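Long-range contacts in mitogen-activated protein kinase, putative (Map kinase-like protein) (Leishmania major, PDB 3PG1), which probably binds ATP and phosphorylates serine or threonine side chains of other proteins as a mitogen-activated protein kinase: residues Leu150-Val155 with Glu331-Arg336; Thr212-Met217 with Gln306-Thr311; Glu79-Asn84 with Phe337-Ser342; Ala293-Ala298 with Leu315-Phe320. One frame throughout, in Å; residues are numbered along the deposited sequence. Where two conformers were deposited one is given.

From the N terminus, the chain first passes 79-84, on helix 70-85 of the N-lobe, whose partner 337-342 follows directly on 331-336 in the C-terminal extension; contact 3 thus closes the widest loop. Contact 1 nests within it, joining the end of helix 133-152 to 331-336, and the two adjoin through the A153-F337 backbone bond. Inside contact 1 lie contacts 2 and 4, which cross: 212-217 and 293-298 are followed by 306-311 and then 315-320. They meet where I309 packs on L296, and bind helices 214-229 and 291-300 into the C-lobe core. H151 and D216 link contacts 1 and 2, while contacts 3 and 4 stand about 33 Å apart, centre to centre.

Contact 1: residues Leu150-Val155 with Glu331-Arg336; sequences LHEAGV and EGLSER
The carbonyl oxygen of A153 accepts the backbone N-H of F337 and also lies 3.5 Å from R336 CA, close enough for a CA-H...O contact. Here the C-terminal end of helix 133-152, in the C-lobe of the kinase fold, meets the chain that follows the kinase core. A Schellman motif ends the helix at this point. G154 N bonds to H151 O and V155 N to L150 O, and A153 N reaches that same L150 oxygen from the opposite face of its carbonyl plane. G154, with phi at 75°, is the C-prime residue, a position glycine takes easily because it has no beta carbon to strain the positive phi; one would also run into R336 NH1. The small methyl of A153 suits the close approach of the extended chain: its CB rests 3.4 Å from E335 O. H85, on helix 70-85, also holds this chain: S334 OG bonds to H85 O, and H85 NE2 to E335 O. The side chains of E152 and L333 cross obliquely, E152 CB 4.1 Å from L333 CD2, an apolar contact made by the aliphatic part of a charged surface residue. R336 bends at chi3 (-74°), and G154 CA lies over one face of its guanidinium, 3.9 Å from R336 NH1.

Contact 2: residues Thr212-Met217 with Gln306-Thr311; sequences TKLVDM and QRRIST
R308 points its guanidinium edge at the first turn of helix 214-229, where L214 offers a backbone oxygen. R308 NH1 donates to L214 O over 2.9 Å, with an N-H...O angle of 155°. The oxygen lies almost in the guanidinium plane, whereas the nitrogen stands well above the carbonyl plane of L214, 71° out of it. An arginine suits the place because its several donors serve a buried site: NE bonds to E302 O, and NH1 also forms a salt bridge with E203. Its CG is anti to the backbone N (chi1 -162°), and the chain bends at chi3. L214 turns its side chain toward the loop backbone, L214 CD2 lying 3.6 Å from I309 O. One turn on, M217 bends at both chi2 and chi3. In the one of its two conformers described here, M217 CG comes to 3.4 Å from I309 O, the M217 and T311 side chains cross at about a right angle with M217 SD 3.5 Å from T311 CG2, and the flexible chain's methyl reaches I309 CG2. The other branch of T311, OG1, bonds to H148. S310, N-cap of helix 311-315, caps Q313 N with its hydroxyl. The R308-E203 pair is the arginine-glutamate salt bridge characteristic of eukaryotic protein kinases, joining the glutamate of the A201-P202-E203 (APE) motif to the lower C-lobe.

Contact 3: residues Glu79-Asn84 with Phe337-Ser342; sequences EIRLLN and FHFDES
Hydrogen bonds join R81, on helix 70-85, to the backbone at H338. R81 NH1 donates to H338 O over 2.7 Å at 155°, with the nitrogen in the carbonyl plane, and NH2 adds a weak bond to the same oxygen. NH2 also donates to a water that accepts from H338 N, while NE forms a salt bridge with E356; arginine thus serves backbone and acid together. Two aromatic rings pack against this charge. F337 CE1 lies over one face of the guanidinium, 3.8 Å from R81 NH2, and F339 CD1 is 3.6 Å from R81 NH1, approaching obliquely though the two planes are only 13° apart. The apolar contact is a CH-pi one: L82 CD2 sits over the centre of the F337 ring, 3.7 Å from its centroid, the flat ring giving the methyl a broad apolar surface. Such clasping of helix C, here helix 70-85, by the C-terminal extension is typical of MAP kinases.

Contact 4: residues Ala293-Ala298 with Leu315-Phe320; sequences ALDLIA and LRHPYF
A293, on helix 291-300, and Y319, in the short 3-10 turn 318-320, bring their CA atoms to 5.8 Å, the nearest pair of CA atoms across the two segments. So close a meeting suits alanine, with A293 CB touching Y319 CE1 at 3.6 Å. H317 is fixed through both ring nitrogens. H317 NE2 donates to D295 OD2 over 2.7 Å at 163°, in the ring plane and on the anti lone pair of the carboxylate, and H317 ND1 accepts from Y319 N at 3.0 Å, which ties the ring to its own turn. D295 OD2 also pairs with K299, a charge that would probably keep the aspartate ionised. The imidazole is sandwiched: L296 CB stands over the centre of one face, 3.8 Å from the centroid, and P318 CD lies over the opposite one. L296 runs past H317; its CD1 stays beside the imidazole, while L296 CD2 meets both following rings, 3.6 Å from Y319 CD2 and from F320 CE1. Y319 CD2 in turn lies over the centre of the F320 ring. This His-Pro-Tyr-Phe sequence (H317-P318-Y319-F320) corresponds to the His-Pro-aromatic segment found near the end of the kinase domain in MAP kinases, fastened here to helix 291-300.

Contact 1: residues Leu150-Val155 with Glu331-Arg336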
loop_
_atom_site.group_PDB
_atom_site.type_symbol
_atom_site.label_atom_id
_atom_site.label_comp_id
_atom_site.label_asym_id
_atom_site.label_seq_id
_atom_site.Cartn_x
_atom_site.Cartn_y
_atom_site.Cartn_z
ATOM N N LEU A 150 2.928 5.443 -8.494
ATOM C CA LEU A 150 4.013 4.816 -7.748
ATOM C C LEU A 150 5.021 4.170 -8.729
ATOM O O LEU A 150 6.206 4.481 -8.685
ATOM C CB LEU A 150 3.449 3.720 -6.811
ATOM C CG LEU A 150 2.565 4.169 -5.636
ATOM C CD1 LEU A 150 2.029 2.925 -4.886
ATOM C CD2 LEU A 150 3.309 5.124 -4.679
ATOM N N HIS A 151 4.520 3.383 -9.687
ATOM C CA HIS A 151 5.356 2.639 -10.659
ATOM C C HIS A 151 6.176 3.561 -11.538
ATOM O O HIS A 151 7.351 3.245 -11.804
ATOM C CB HIS A 151 4.494 1.700 -11.504
ATOM C CG HIS A 151 3.841 0.593 -10.716
ATOM N ND1 HIS A 151 2.894 -0.237 -11.297
ATOM C CD2 HIS A 151 3.993 0.247 -9.407
ATOM C CE1 HIS A 151 2.497 -1.057 -10.326
ATOM N NE2 HIS A 151 3.098 -0.760 -9.159
ATOM N N GLU A 152 5.607 4.734 -11.903
ATOM C CA GLU A 152 6.337 5.718 -12.730
ATOM C C GLU A 152 7.539 6.295 -11.953
ATOM O O GLU A 152 8.535 6.674 -12.571
ATOM C CB GLU A 152 5.399 6.819 -13.289
ATOM C CG GLU A 152 4.422 6.299 -14.349
ATOM C CD GLU A 152 5.110 5.782 -15.595
ATOM O OE1 GLU A 152 5.773 6.608 -16.249
ATOM O OE2 GLU A 152 5.158 4.553 -15.815
ATOM N N ALA A 153 7.475 6.299 -10.614
ATOM C CA ALA A 153 8.601 6.739 -9.780
ATOM C C ALA A 153 9.529 5.552 -9.348
ATOM O O ALA A 153 10.426 5.767 -8.536
ATOM C CB ALA A 153 8.079 7.451 -8.540
ATOM N N GLY A 154 9.331 4.353 -9.904
ATOM C CA GLY A 154 10.119 3.162 -9.559
ATOM C C GLY A 154 9.755 2.540 -8.216
ATOM O O GLY A 154 10.532 1.774 -7.646
ATOM N N VAL A 155 8.577 2.869 -7.681
ATOM C CA VAL A 155 8.169 2.356 -6.382
ATOM C C VAL A 155 7.171 1.242 -6.559
ATOM O O VAL A 155 6.191 1.381 -7.299
ATOM C CB VAL A 155 7.656 3.540 -5.496
ATOM C CG1 VAL A 155 7.054 3.054 -4.157
ATOM C CG2 VAL A 155 8.793 4.521 -5.251
ATOM N N GLU A 331 -0.145 13.490 -15.545
ATOM C CA GLU A 331 -0.325 14.616 -14.591
ATOM C C GLU A 331 -0.008 14.245 -13.170
ATOM O O GLU A 331 -0.431 13.186 -12.713
ATOM C CB GLU A 331 -1.747 15.206 -14.666
ATOM C CG GLU A 331 -1.956 16.176 -15.801
ATOM C CD GLU A 331 -1.060 17.400 -15.746
ATOM O OE1 GLU A 331 -0.196 17.519 -16.635
ATOM O OE2 GLU A 331 -1.175 18.204 -14.794
ATOM N N GLY A 332 0.727 15.121 -12.485
ATOM C CA GLY A 332 1.101 14.937 -11.081
ATOM C C GLY A 332 2.071 13.808 -10.808
ATOM O O GLY A 332 2.122 13.260 -9.698
ATOM N N LEU A 333 2.802 13.387 -11.824
ATOM C CA LEU A 333 3.772 12.306 -11.578
ATOM C C LEU A 333 4.964 12.882 -10.851
ATOM O O LEU A 333 5.274 14.043 -11.021
ATOM C CB LEU A 333 4.281 11.705 -12.896
ATOM C CG LEU A 333 3.287 10.924 -13.743
ATOM C CD1 LEU A 333 3.984 10.330 -14.965
ATOM C CD2 LEU A 333 2.630 9.818 -12.951
ATOM N N SER A 334 5.660 12.046 -10.112
ATOM C CA SER A 334 6.918 12.364 -9.472
ATOM C C SER A 334 8.012 11.662 -10.289
ATOM O O SER A 334 7.767 10.635 -10.949
ATOM C CB SER A 334 6.948 11.765 -8.067
ATOM O OG SER A 334 6.223 12.628 -7.212
ATOM N N GLU A 335 9.223 12.200 -10.186
ATOM C CA GLU A 335 10.445 11.649 -10.790
ATOM C C GLU A 335 10.805 10.360 -10.044
ATOM O O GLU A 335 10.224 10.059 -9.005
ATOM C CB GLU A 335 11.609 12.661 -10.647
ATOM C CG GLU A 335 11.384 14.027 -11.282
ATOM C CD GLU A 335 12.390 15.117 -10.948
ATOM O OE1 GLU A 335 12.992 15.071 -9.851
ATOM O OE2 GLU A 335 12.532 16.054 -11.766
ATOM N N ARG A 336 11.783 9.592 -10.554
ATOM C CA ARG A 336 12.238 8.383 -9.905
ATOM C C ARG A 336 12.692 8.618 -8.473
ATOM O O ARG A 336 13.443 9.556 -8.202
ATOM C CB ARG A 336 13.291 7.705 -10.802
ATOM C CG ARG A 336 13.955 6.459 -10.245
ATOM C CD ARG A 336 14.734 5.777 -11.341
ATOM N NE ARG A 336 13.831 5.102 -12.286
ATOM C CZ ARG A 336 13.361 3.866 -12.123
ATOM N NH1 ARG A 336 13.704 3.151 -11.056
ATOM N NH2 ARG A 336 12.535 3.344 -13.012
#

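Contact 2: residues Thr212-Met217 with Gln306-Thr311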
loop_
_atom_site.group_PDB
_atom_site.type_symbol
_atom_site.label_atom_id
_atom_site.label_comp_id
_atom_site.label_asym_id
_atom_site.label_seq_id
_atom_site.Cartn_x
_atom_site.Cartn_y
_atom_site.Cartn_z
ATOM N N THR A 212 8.754 -7.710 -9.557
ATOM C CA THR A 212 8.724 -6.348 -10.088
ATOM C C THR A 212 7.398 -5.658 -9.740
ATOM O O THR A 212 6.568 -6.218 -9.033
ATOM C CB THR A 212 8.964 -6.379 -11.633
ATOM O OG1 THR A 212 7.786 -6.866 -12.313
ATOM C CG2 THR A 212 10.226 -7.191 -12.040
ATOM N N LYS A 213 7.166 -4.466 -10.323
ATOM C CA LYS A 213 5.922 -3.695 -10.139
ATOM C C LYS A 213 4.681 -4.502 -10.573
ATOM O O LYS A 213 3.578 -4.222 -10.094
ATOM C CB LYS A 213 6.009 -2.362 -10.926
ATOM C CG LYS A 213 6.186 -2.553 -12.421
ATOM C CD LYS A 213 6.481 -1.159 -13.031
ATOM C CE LYS A 213 6.824 -1.221 -14.489
ATOM N NZ LYS A 213 7.323 0.099 -14.963
ATOM N N LEU A 214 4.871 -5.541 -11.441
ATOM C CA LEU A 214 3.728 -6.410 -11.795
ATOM C C LEU A 214 3.067 -7.161 -10.658
ATOM O O LEU A 214 1.879 -7.515 -10.762
ATOM C CB LEU A 214 4.095 -7.361 -12.930
ATOM C CG LEU A 214 4.143 -6.517 -14.217
ATOM C CD1 LEU A 214 5.068 -7.071 -15.165
ATOM C CD2 LEU A 214 2.709 -6.232 -14.727
ATOM N N VAL A 215 3.767 -7.298 -9.520
ATOM C CA VAL A 215 3.084 -7.916 -8.358
ATOM C C VAL A 215 1.834 -7.081 -7.952
ATOM O O VAL A 215 0.826 -7.630 -7.473
ATOM C CB VAL A 215 4.012 -8.180 -7.140
ATOM C CG1 VAL A 215 5.182 -9.092 -7.525
ATOM C CG2 VAL A 215 4.466 -6.886 -6.452
ATOM N N ASP A 216 1.926 -5.741 -8.114
ATOM C CA ASP A 216 0.814 -4.859 -7.748
ATOM C C ASP A 216 -0.395 -5.040 -8.638
ATOM O O ASP A 216 -1.520 -4.825 -8.165
ATOM C CB ASP A 216 1.225 -3.367 -7.724
ATOM C CG ASP A 216 2.239 -3.047 -6.639
ATOM O OD1 ASP A 216 2.941 -2.021 -6.774
ATOM O OD2 ASP A 216 2.319 -3.819 -5.643
ATOM N N MET A 217 -0.167 -5.397 -9.919
ATOM C CA MET A 217 -1.235 -5.623 -10.893
ATOM C C MET A 217 -2.040 -6.865 -10.493
ATOM O O MET A 217 -3.257 -6.887 -10.666
ATOM C CB MET A 217 -0.669 -5.721 -12.332
ATOM C CG MET A 217 -0.304 -4.365 -12.929
ATOM S SD MET A 217 -1.602 -3.111 -12.750
ATOM C CE MET A 217 -2.835 -3.769 -13.860
ATOM N N GLN A 306 5.411 -11.990 -16.799
ATOM C CA GLN A 306 5.868 -11.610 -18.157
ATOM C C GLN A 306 4.663 -11.382 -19.105
ATOM O O GLN A 306 4.842 -10.681 -20.076
ATOM C CB GLN A 306 6.722 -12.732 -18.780
ATOM C CG GLN A 306 7.928 -13.047 -17.901
ATOM C CD GLN A 306 8.715 -14.231 -18.324
ATOM O OE1 GLN A 306 8.186 -15.258 -18.778
ATOM N NE2 GLN A 306 10.017 -14.138 -18.122
ATOM N N ARG A 307 3.469 -11.982 -18.831
ATOM C CA ARG A 307 2.263 -11.849 -19.692
ATOM C C ARG A 307 1.191 -11.010 -19.011
ATOM O O ARG A 307 0.086 -10.902 -19.559
ATOM C CB ARG A 307 1.602 -13.255 -19.929
ATOM C CG ARG A 307 2.382 -14.237 -20.731
ATOM C CD ARG A 307 1.671 -15.588 -20.886
ATOM N NE ARG A 307 2.603 -16.664 -20.498
ATOM C CZ ARG A 307 3.468 -17.251 -21.318
ATOM N NH1 ARG A 307 3.474 -16.960 -22.612
ATOM N NH2 ARG A 307 4.307 -18.163 -20.861
ATOM N N ARG A 308 1.457 -10.531 -17.798
ATOM C CA ARG A 308 0.507 -9.754 -16.976
ATOM C C ARG A 308 0.385 -8.305 -17.486
ATOM O O ARG A 308 1.389 -7.633 -17.820
ATOM C CB ARG A 308 0.870 -9.831 -15.482
ATOM C CG ARG A 308 -0.309 -9.419 -14.537
ATOM C CD ARG A 308 0.088 -9.568 -13.056
ATOM N NE ARG A 308 0.545 -10.957 -12.798
ATOM C CZ ARG A 308 1.547 -11.304 -11.984
ATOM N NH1 ARG A 308 2.168 -10.384 -11.256
ATOM N NH2 ARG A 308 1.882 -12.583 -11.839
ATOM N N ILE A 309 -0.847 -7.842 -17.578
ATOM C CA ILE A 309 -1.128 -6.521 -18.165
ATOM C C ILE A 309 -0.461 -5.402 -17.329
ATOM O O ILE A 309 -0.481 -5.468 -16.116
ATOM C CB ILE A 309 -2.651 -6.302 -18.379
ATOM C CG1 ILE A 309 -2.949 -5.049 -19.274
ATOM C CG2 ILE A 309 -3.403 -6.181 -17.002
ATOM C CD1 ILE A 309 -4.473 -4.923 -19.708
ATOM N N SER A 310 0.181 -4.428 -17.985
ATOM C CA SER A 310 0.840 -3.319 -17.305
ATOM C C SER A 310 -0.203 -2.296 -16.819
ATOM O O SER A 310 -1.352 -2.345 -17.266
ATOM C CB SER A 310 1.838 -2.648 -18.249
ATOM O OG SER A 310 1.128 -2.059 -19.334
ATOM N N THR A 311 0.167 -1.377 -15.895
ATOM C CA THR A 311 -0.821 -0.356 -15.452
ATOM C C THR A 311 -1.303 0.487 -16.597
ATOM O O THR A 311 -2.503 0.798 -16.661
ATOM C CB THR A 311 -0.285 0.639 -14.402
ATOM O OG1 THR A 311 0.884 1.232 -14.941
ATOM C CG2 THR A 311 -0.010 0.021 -13.104
#

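Contact 3: residues Glu79-Asn84 with Phe337-Ser342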
loop_
_atom_site.group_PDB
_atom_site.type_symbol
_atom_site.label_atom_id
_atom_site.label_comp_id
_atom_site.label_asym_id
_atom_site.label_seq_id
_atom_site.Cartn_x
_atom_site.Cartn_y
_atom_site.Cartn_z
ATOM N N GLU A 79 10.600 5.771 5.150
ATOM C CA GLU A 79 9.138 5.864 5.146
ATOM C C GLU A 79 8.705 7.318 4.909
ATOM O O GLU A 79 7.753 7.585 4.185
ATOM C CB GLU A 79 8.563 5.384 6.491
ATOM C CG GLU A 79 8.757 3.903 6.777
ATOM C CD GLU A 79 8.087 3.389 8.040
ATOM O OE1 GLU A 79 7.355 4.166 8.698
ATOM O OE2 GLU A 79 8.282 2.195 8.361
ATOM N N ILE A 80 9.423 8.254 5.527
ATOM C CA ILE A 80 9.165 9.687 5.428
ATOM C C ILE A 80 9.494 10.237 4.061
ATOM O O ILE A 80 8.697 10.984 3.497
ATOM C CB ILE A 80 9.862 10.420 6.627
ATOM C CG1 ILE A 80 8.893 10.580 7.788
ATOM C CG2 ILE A 80 10.544 11.754 6.268
ATOM C CD1 ILE A 80 8.457 9.280 8.434
ATOM N N ARG A 81 10.671 9.901 3.546
ATOM C CA ARG A 81 11.109 10.342 2.220
ATOM C C ARG A 81 10.124 9.878 1.135
ATOM O O ARG A 81 9.811 10.655 0.240
ATOM C CB ARG A 81 12.543 9.837 1.931
ATOM C CG ARG A 81 13.628 10.636 2.718
ATOM C CD ARG A 81 14.893 10.895 1.916
ATOM N NE ARG A 81 14.557 11.342 0.564
ATOM C CZ ARG A 81 15.028 10.794 -0.548
ATOM N NH1 ARG A 81 15.941 9.829 -0.488
ATOM N NH2 ARG A 81 14.620 11.230 -1.729
ATOM N N LEU A 82 9.603 8.635 1.250
ATOM C CA LEU A 82 8.634 8.073 0.305
ATOM C C LEU A 82 7.323 8.800 0.363
ATOM O O LEU A 82 6.769 9.106 -0.694
ATOM C CB LEU A 82 8.420 6.579 0.555
ATOM C CG LEU A 82 9.320 5.670 -0.239
ATOM C CD1 LEU A 82 9.263 4.263 0.282
ATOM C CD2 LEU A 82 8.964 5.729 -1.721
ATOM N N LEU A 83 6.843 9.141 1.591
ATOM C CA LEU A 83 5.583 9.891 1.774
ATOM C C LEU A 83 5.673 11.263 1.161
ATOM O O LEU A 83 4.740 11.720 0.506
ATOM C CB LEU A 83 5.237 10.039 3.254
ATOM C CG LEU A 83 4.320 8.990 3.886
ATOM C CD1 LEU A 83 4.109 9.313 5.371
ATOM C CD2 LEU A 83 2.953 8.906 3.166
ATOM N N ASN A 84 6.834 11.890 1.328
ATOM C CA ASN A 84 7.127 13.237 0.871
ATOM C C ASN A 84 7.509 13.353 -0.593
ATOM O O ASN A 84 7.559 14.463 -1.125
ATOM C CB ASN A 84 8.198 13.838 1.786
ATOM C CG ASN A 84 8.090 15.322 1.970
ATOM O OD1 ASN A 84 7.010 15.910 1.879
ATOM N ND2 ASN A 84 9.226 15.964 2.189
ATOM N N PHE A 337 12.167 7.798 -7.539
ATOM C CA PHE A 337 12.559 7.866 -6.135
ATOM C C PHE A 337 13.951 7.213 -5.985
ATOM O O PHE A 337 14.221 6.158 -6.574
ATOM C CB PHE A 337 11.522 7.169 -5.218
ATOM C CG PHE A 337 11.916 7.149 -3.758
ATOM C CD1 PHE A 337 11.809 8.297 -2.973
ATOM C CD2 PHE A 337 12.423 5.988 -3.171
ATOM C CE1 PHE A 337 12.186 8.281 -1.630
ATOM C CE2 PHE A 337 12.786 5.971 -1.822
ATOM C CZ PHE A 337 12.697 7.125 -1.068
ATOM N N HIS A 338 14.835 7.887 -5.252
ATOM C CA HIS A 338 16.187 7.413 -4.954
ATOM C C HIS A 338 16.414 7.547 -3.462
ATOM O O HIS A 338 16.147 8.605 -2.884
ATOM C CB HIS A 338 17.270 8.220 -5.706
ATOM C CG HIS A 338 17.224 8.094 -7.199
ATOM N ND1 HIS A 338 16.832 9.159 -8.005
ATOM C CD2 HIS A 338 17.536 7.040 -7.991
ATOM C CE1 HIS A 338 16.907 8.712 -9.252
ATOM N NE2 HIS A 338 17.316 7.439 -9.295
ATOM N N PHE A 339 16.848 6.473 -2.831
ATOM C CA PHE A 339 17.241 6.494 -1.426
ATOM C C PHE A 339 18.662 5.924 -1.355
ATOM O O PHE A 339 18.913 4.809 -1.841
ATOM C CB PHE A 339 16.262 5.737 -0.510
ATOM C CG PHE A 339 16.541 5.933 0.968
ATOM C CD1 PHE A 339 15.913 6.946 1.683
ATOM C CD2 PHE A 339 17.449 5.117 1.636
ATOM C CE1 PHE A 339 16.182 7.140 3.046
ATOM C CE2 PHE A 339 17.720 5.311 2.996
ATOM C CZ PHE A 339 17.081 6.318 3.694
ATOM N N ASP A 340 19.604 6.722 -0.820
ATOM C CA ASP A 340 20.996 6.290 -0.693
ATOM C C ASP A 340 21.105 5.458 0.597
ATOM O O ASP A 340 21.062 6.007 1.697
ATOM C CB ASP A 340 21.957 7.501 -0.701
ATOM C CG ASP A 340 23.414 7.164 -0.978
ATOM O OD1 ASP A 340 23.911 6.171 -0.411
ATOM O OD2 ASP A 340 24.066 7.916 -1.740
ATOM N N GLU A 341 21.155 4.123 0.444
ATOM C CA GLU A 341 21.197 3.176 1.556
ATOM C C GLU A 341 22.578 3.019 2.211
ATOM O O GLU A 341 22.678 2.400 3.273
ATOM C CB GLU A 341 20.564 1.833 1.164
ATOM C CG GLU A 341 19.105 1.741 1.578
ATOM C CD GLU A 341 18.139 1.426 0.456
ATOM O OE1 GLU A 341 18.391 0.452 -0.291
ATOM O OE2 GLU A 341 17.113 2.134 0.341
ATOM N N SER A 342 23.619 3.651 1.621
ATOM C CA SER A 342 24.981 3.675 2.162
ATOM C C SER A 342 25.061 4.553 3.430
ATOM O O SER A 342 26.045 4.459 4.171
ATOM C CB SER A 342 25.972 4.167 1.110
ATOM O OG SER A 342 25.946 5.581 0.985
HETATM O O HOH W 1 14.665 10.662 -4.503
#

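Contact 4: residues Ala293-Ala298 with Leu315-Phe320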
loop_
_atom_site.group_PDB
_atom_site.type_symbol
_atom_site.label_atom_id
_atom_site.label_comp_id
_atom_site.label_asym_id
_atom_site.label_seq_id
_atom_site.Cartn_x
_atom_site.Cartn_y
_atom_site.Cartn_z
ATOM N N ALA A 293 -15.370 -6.314 -18.214
ATOM C CA ALA A 293 -14.794 -6.372 -16.865
ATOM C C ALA A 293 -14.035 -7.700 -16.657
ATOM O O ALA A 293 -12.919 -7.703 -16.107
ATOM C CB ALA A 293 -15.908 -6.232 -15.835
ATOM N N LEU A 294 -14.632 -8.837 -17.110
ATOM C CA LEU A 294 -13.989 -10.149 -16.962
ATOM C C LEU A 294 -12.688 -10.246 -17.738
ATOM O O LEU A 294 -11.756 -10.871 -17.256
ATOM C CB LEU A 294 -14.900 -11.297 -17.411
ATOM C CG LEU A 294 -15.983 -11.711 -16.443
ATOM C CD1 LEU A 294 -16.938 -12.689 -17.132
ATOM C CD2 LEU A 294 -15.378 -12.306 -15.166
ATOM N N ASP A 295 -12.686 -9.709 -18.966
ATOM C CA ASP A 295 -11.547 -9.667 -19.864
ATOM C C ASP A 295 -10.385 -8.949 -19.164
ATOM O O ASP A 295 -9.274 -9.461 -19.156
ATOM C CB ASP A 295 -11.914 -8.964 -21.176
ATOM C CG ASP A 295 -10.748 -8.974 -22.143
ATOM O OD1 ASP A 295 -10.450 -10.059 -22.700
ATOM O OD2 ASP A 295 -10.040 -7.944 -22.229
ATOM N N LEU A 296 -10.654 -7.797 -18.523
ATOM C CA LEU A 296 -9.586 -7.104 -17.802
ATOM C C LEU A 296 -9.114 -7.900 -16.565
ATOM O O LEU A 296 -7.911 -8.091 -16.382
ATOM C CB LEU A 296 -10.032 -5.681 -17.405
ATOM C CG LEU A 296 -9.046 -4.922 -16.479
ATOM C CD1 LEU A 296 -7.617 -4.769 -17.169
ATOM C CD2 LEU A 296 -9.639 -3.532 -16.095
ATOM N N ILE A 297 -10.041 -8.403 -15.746
ATOM C CA ILE A 297 -9.660 -9.210 -14.566
ATOM C C ILE A 297 -8.757 -10.359 -14.984
ATOM O O ILE A 297 -7.745 -10.596 -14.336
ATOM C CB ILE A 297 -10.922 -9.766 -13.829
ATOM C CG1 ILE A 297 -11.680 -8.639 -13.145
ATOM C CG2 ILE A 297 -10.538 -10.883 -12.804
ATOM C CD1 ILE A 297 -13.141 -9.044 -12.696
ATOM N N ALA A 298 -9.127 -11.086 -16.046
ATOM C CA ALA A 298 -8.319 -12.260 -16.512
ATOM C C ALA A 298 -6.897 -11.804 -16.925
ATOM O O ALA A 298 -5.925 -12.506 -16.681
ATOM C CB ALA A 298 -9.017 -12.918 -17.709
ATOM N N LEU A 315 -5.201 0.690 -17.691
ATOM C CA LEU A 315 -5.862 2.020 -17.744
ATOM C C LEU A 315 -6.447 2.317 -19.132
ATOM O O LEU A 315 -7.543 2.884 -19.215
ATOM C CB LEU A 315 -4.931 3.139 -17.283
ATOM C CG LEU A 315 -4.692 3.143 -15.719
ATOM C CD1 LEU A 315 -3.434 3.905 -15.361
ATOM C CD2 LEU A 315 -5.906 3.738 -14.964
ATOM N N ARG A 316 -5.782 1.826 -20.213
ATOM C CA ARG A 316 -6.238 2.009 -21.600
ATOM C C ARG A 316 -7.233 0.958 -22.068
ATOM O O ARG A 316 -7.727 1.026 -23.196
ATOM C CB ARG A 316 -5.046 2.063 -22.560
ATOM C CG ARG A 316 -4.235 3.365 -22.402
ATOM C CD ARG A 316 -3.128 3.390 -23.415
ATOM N NE ARG A 316 -2.415 4.667 -23.433
ATOM C CZ ARG A 316 -2.787 5.734 -24.137
ATOM N NH1 ARG A 316 -3.908 5.708 -24.856
ATOM N NH2 ARG A 316 -2.051 6.826 -24.130
ATOM N N HIS A 317 -7.546 -0.002 -21.204
ATOM C CA HIS A 317 -8.442 -1.080 -21.521
ATOM C C HIS A 317 -9.857 -0.509 -21.715
ATOM O O HIS A 317 -10.225 0.417 -20.997
ATOM C CB HIS A 317 -8.402 -2.156 -20.389
ATOM C CG HIS A 317 -9.163 -3.420 -20.702
ATOM N ND1 HIS A 317 -10.557 -3.466 -20.653
ATOM C CD2 HIS A 317 -8.703 -4.639 -21.070
ATOM C CE1 HIS A 317 -10.890 -4.711 -20.954
ATOM N NE2 HIS A 317 -9.809 -5.457 -21.195
ATOM N N PRO A 318 -10.639 -1.040 -22.687
ATOM C CA PRO A 318 -12.014 -0.529 -22.898
ATOM C C PRO A 318 -12.914 -0.519 -21.655
ATOM O O PRO A 318 -13.836 0.279 -21.607
ATOM C CB PRO A 318 -12.604 -1.448 -23.986
ATOM C CG PRO A 318 -11.443 -2.154 -24.587
ATOM C CD PRO A 318 -10.280 -2.113 -23.644
ATOM N N TYR A 319 -12.591 -1.308 -20.618
ATOM C CA TYR A 319 -13.309 -1.289 -19.338
ATOM C C TYR A 319 -13.403 0.135 -18.748
ATOM O O TYR A 319 -14.415 0.487 -18.146
ATOM C CB TYR A 319 -12.637 -2.243 -18.332
ATOM C CG TYR A 319 -13.282 -2.229 -16.957
ATOM C CD1 TYR A 319 -14.572 -2.742 -16.760
ATOM C CD2 TYR A 319 -12.650 -1.617 -15.873
ATOM C CE1 TYR A 319 -15.198 -2.667 -15.520
ATOM C CE2 TYR A 319 -13.238 -1.602 -14.607
ATOM C CZ TYR A 319 -14.519 -2.118 -14.440
ATOM O OH TYR A 319 -15.097 -2.132 -13.199
ATOM N N PHE A 320 -12.339 0.941 -18.920
ATOM C CA PHE A 320 -12.300 2.328 -18.410
ATOM C C PHE A 320 -12.623 3.351 -19.451
ATOM O O PHE A 320 -12.463 4.533 -19.171
ATOM C CB PHE A 320 -10.890 2.651 -17.847
ATOM C CG PHE A 320 -10.562 1.788 -16.662
ATOM C CD1 PHE A 320 -9.545 0.841 -16.735
ATOM C CD2 PHE A 320 -11.305 1.884 -15.485
ATOM C CE1 PHE A 320 -9.237 0.043 -15.635
ATOM C CE2 PHE A 320 -10.983 1.110 -14.372
ATOM C CZ PHE A 320 -9.954 0.179 -14.453
#